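Local coordinates for uncharacterized protein (Bacteroides uniformis, PDB 4JPQ) that is of unknown function but probably binds carbohydrate through a family 9 carbohydrate-binding module, at residues D100-F105 / E122-A127. Sequence-based numbering, arbitrary orientation.
Sequences DRYYNF and ERRPTA. With SO4 (sulfate ion), chain G.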
loop_
_atom_site.group_PDB
_atom_site.type_symbol
_atom_site.label_atom_id
_atom_site.label_comp_id
_atom_site.label_asym_id
_atom_site.label_seq_id
_atom_site.Cartn_x
_atom_site.Cartn_y
_atom_site.Cartn_z
ATOM N N ASP A 100 3.191 -15.928 -11.081
ATOM C CA ASP A 100 2.994 -16.145 -9.634
ATOM C C ASP A 100 3.770 -15.221 -8.709
ATOM O O ASP A 100 3.450 -15.157 -7.520
ATOM C CB ASP A 100 3.242 -17.610 -9.269
ATOM C CG ASP A 100 2.232 -18.553 -9.918
ATOM O OD1 ASP A 100 1.191 -18.091 -10.447
ATOM O OD2 ASP A 100 2.476 -19.773 -9.881
ATOM N N ARG A 101 4.772 -14.514 -9.231
ATOM C CA ARG A 101 5.524 -13.572 -8.420
ATOM C C ARG A 101 4.677 -12.333 -8.115
ATOM O O ARG A 101 3.912 -11.855 -8.970
ATOM C CB ARG A 101 6.808 -13.126 -9.110
ATOM C CG ARG A 101 7.875 -14.195 -9.253
ATOM C CD ARG A 101 9.159 -13.473 -9.720
ATOM N NE ARG A 101 10.170 -14.275 -10.430
ATOM C CZ ARG A 101 11.277 -14.826 -9.904
ATOM N NH1 ARG A 101 11.588 -14.740 -8.597
ATOM N NH2 ARG A 101 12.098 -15.510 -10.713
ATOM N N TYR A 102 4.798 -11.844 -6.883
ATOM C CA TYR A 102 4.097 -10.624 -6.430
ATOM C C TYR A 102 5.012 -9.843 -5.499
ATOM O O TYR A 102 6.044 -10.368 -5.038
ATOM C CB TYR A 102 2.761 -10.936 -5.720
ATOM C CG TYR A 102 2.910 -11.533 -4.349
ATOM C CD1 TYR A 102 3.172 -12.903 -4.175
ATOM C CD2 TYR A 102 2.819 -10.731 -3.208
ATOM C CE1 TYR A 102 3.334 -13.454 -2.900
ATOM C CE2 TYR A 102 2.993 -11.267 -1.931
ATOM C CZ TYR A 102 3.239 -12.619 -1.779
ATOM O OH TYR A 102 3.395 -13.126 -0.522
ATOM N N TYR A 103 4.592 -8.610 -5.225
ATOM C CA TYR A 103 5.301 -7.686 -4.361
ATOM C C TYR A 103 4.385 -7.169 -3.267
ATOM O O TYR A 103 3.179 -7.079 -3.465
ATOM C CB TYR A 103 5.764 -6.488 -5.172
ATOM C CG TYR A 103 6.746 -6.815 -6.257
ATOM C CD1 TYR A 103 6.316 -7.208 -7.528
ATOM C CD2 TYR A 103 8.123 -6.708 -6.030
ATOM C CE1 TYR A 103 7.232 -7.488 -8.543
ATOM C CE2 TYR A 103 9.045 -6.983 -7.033
ATOM C CZ TYR A 103 8.600 -7.370 -8.288
ATOM O OH TYR A 103 9.501 -7.644 -9.287
ATOM N N ASN A 104 4.965 -6.839 -2.119
ATOM C CA ASN A 104 4.224 -6.223 -1.014
ATOM C C ASN A 104 4.978 -4.977 -0.551
ATOM O O ASN A 104 6.161 -5.056 -0.213
ATOM C CB ASN A 104 3.967 -7.185 0.159
ATOM C CG ASN A 104 5.227 -7.818 0.701
ATOM O OD1 ASN A 104 5.985 -8.387 -0.054
ATOM N ND2 ASN A 104 5.461 -7.712 2.006
ATOM N N PHE A 105 4.286 -3.839 -0.590
ATOM C CA PHE A 105 4.811 -2.554 -0.170
ATOM C C PHE A 105 4.066 -2.220 1.108
ATOM O O PHE A 105 2.879 -1.914 1.050
ATOM C CB PHE A 105 4.539 -1.484 -1.234
ATOM C CG PHE A 105 5.218 -1.746 -2.540
ATOM C CD1 PHE A 105 4.635 -2.586 -3.478
ATOM C CD2 PHE A 105 6.422 -1.128 -2.850
ATOM C CE1 PHE A 105 5.252 -2.816 -4.695
ATOM C CE2 PHE A 105 7.045 -1.362 -4.070
ATOM C CZ PHE A 105 6.461 -2.203 -4.990
ATOM N N GLU A 122 8.318 -19.699 -2.168
ATOM C CA GLU A 122 9.744 -19.474 -1.906
ATOM C C GLU A 122 9.924 -18.362 -0.877
ATOM O O GLU A 122 8.985 -17.587 -0.631
ATOM C CB GLU A 122 10.465 -19.092 -3.216
ATOM C CG GLU A 122 10.024 -17.754 -3.856
ATOM C CD GLU A 122 10.670 -17.469 -5.204
ATOM O OE1 GLU A 122 11.560 -18.251 -5.636
ATOM O OE2 GLU A 122 10.275 -16.463 -5.851
ATOM N N ARG A 123 11.131 -18.282 -0.303
ATOM C CA ARG A 123 11.521 -17.160 0.569
ATOM C C ARG A 123 11.441 -15.948 -0.354
ATOM O O ARG A 123 12.032 -15.953 -1.438
ATOM C CB ARG A 123 12.942 -17.323 1.168
ATOM C CG ARG A 123 13.632 -16.024 1.604
ATOM C CD ARG A 123 14.808 -16.247 2.535
ATOM N NE ARG A 123 14.396 -16.355 3.948
ATOM C CZ ARG A 123 14.379 -15.370 4.868
ATOM N NH1 ARG A 123 14.763 -14.116 4.573
ATOM N NH2 ARG A 123 13.975 -15.649 6.127
ATOM N N ARG A 124 10.639 -14.962 0.034
ATOM C CA ARG A 124 10.448 -13.759 -0.763
ATOM C C ARG A 124 11.429 -12.719 -0.237
ATOM O O ARG A 124 11.155 -12.107 0.792
ATOM C CB ARG A 124 9.004 -13.294 -0.654
ATOM C CG ARG A 124 8.026 -14.301 -1.248
ATOM C CD ARG A 124 6.585 -13.830 -1.261
ATOM N NE ARG A 124 6.434 -12.505 -1.866
ATOM C CZ ARG A 124 6.361 -11.343 -1.208
ATOM N NH1 ARG A 124 6.425 -11.269 0.136
ATOM N NH2 ARG A 124 6.231 -10.221 -1.918
ATOM N N PRO A 125 12.579 -12.512 -0.933
ATOM C CA PRO A 125 13.549 -11.578 -0.374
ATOM C C PRO A 125 13.077 -10.137 -0.250
ATOM O O PRO A 125 12.169 -9.689 -0.944
ATOM C CB PRO A 125 14.745 -11.678 -1.333
ATOM C CG PRO A 125 14.171 -12.177 -2.590
ATOM C CD PRO A 125 13.134 -13.149 -2.141
ATOM N N THR A 126 13.726 -9.455 0.676
ATOM C CA THR A 126 13.479 -8.073 0.979
ATOM C C THR A 126 14.235 -7.250 -0.091
ATOM O O THR A 126 15.238 -7.707 -0.634
ATOM C CB THR A 126 13.911 -7.795 2.446
ATOM O OG1 THR A 126 13.075 -6.792 3.000
ATOM C CG2 THR A 126 15.429 -7.441 2.606
ATOM N N ALA A 127 13.758 -6.054 -0.393
ATOM C CA ALA A 127 14.394 -5.194 -1.407
ATOM C C ALA A 127 15.697 -4.539 -0.931
ATOM O O ALA A 127 15.908 -4.347 0.272
ATOM C CB ALA A 127 13.422 -4.121 -1.863
HETATM S S SO4 G . 16.398 -11.559 2.938
HETATM O O1 SO4 G . 15.660 -12.681 2.297
HETATM O O2 SO4 G . 17.432 -12.162 3.798
HETATM O O3 SO4 G . 17.032 -10.672 1.928
HETATM O O4 SO4 G . 15.520 -10.722 3.789
#
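Asn104 OD1 is gripped by both terminal nitrogens of Arg124, accepting from NH2 at 2.6 Å and from NH1 at 2.9 Å. The two donors approach the oxygen from the same face of the amide, whose plane is turned well away from the guanidinium, yet OD1 itself lies in the guanidinium plane. NH2 spends its other hydrogen on the backbone: Arg124 NH2 to Tyr102 O measures 3.1 Å with an N-H...O angle of 178°, although the donor stands above the carbonyl plane. Three hydrogen bonds to acceptors in the guanidinium plane therefore fix its rotation, and NE adds an outside bond to Gly118 O.

That orientation lays the guanidinium on one face of the Tyr102 ring. The planes are only 5° apart and the centres 3.8 Å, with Arg124 CZ 32° off the ring normal, which makes this an offset cation-pi stack. Arg124 NE sits toward the rim, 3.2 Å from Tyr102 CZ. A bend at chi3 of Arg124 brings NE over the ring. Outside the contact, Tyr102 OH bonds to His209, and Asn104 ND2 to Gln116 and Glu106. An alanine in place of Arg124 would probably leave Asn104 OD1 and Tyr102 O without these donors and uncover that face of the tyrosine ring.

Nearer the surface, Arg101 NH1 and Glu122 OE2 lie 3.5 Å apart, a salt bridge that rests on charge, since no N-H is aimed at the carboxylate oxygen. On the loop, Arg123 NH1 holds a sulfate ion, presumably a crystallisation additive, through O1.

Strand 102-108 pairs antiparallel with strand 113-118, so the loop that follows folds back and Arg124 pins it to the first strand of this beta hairpin, within the carbohydrate-binding family 9 region.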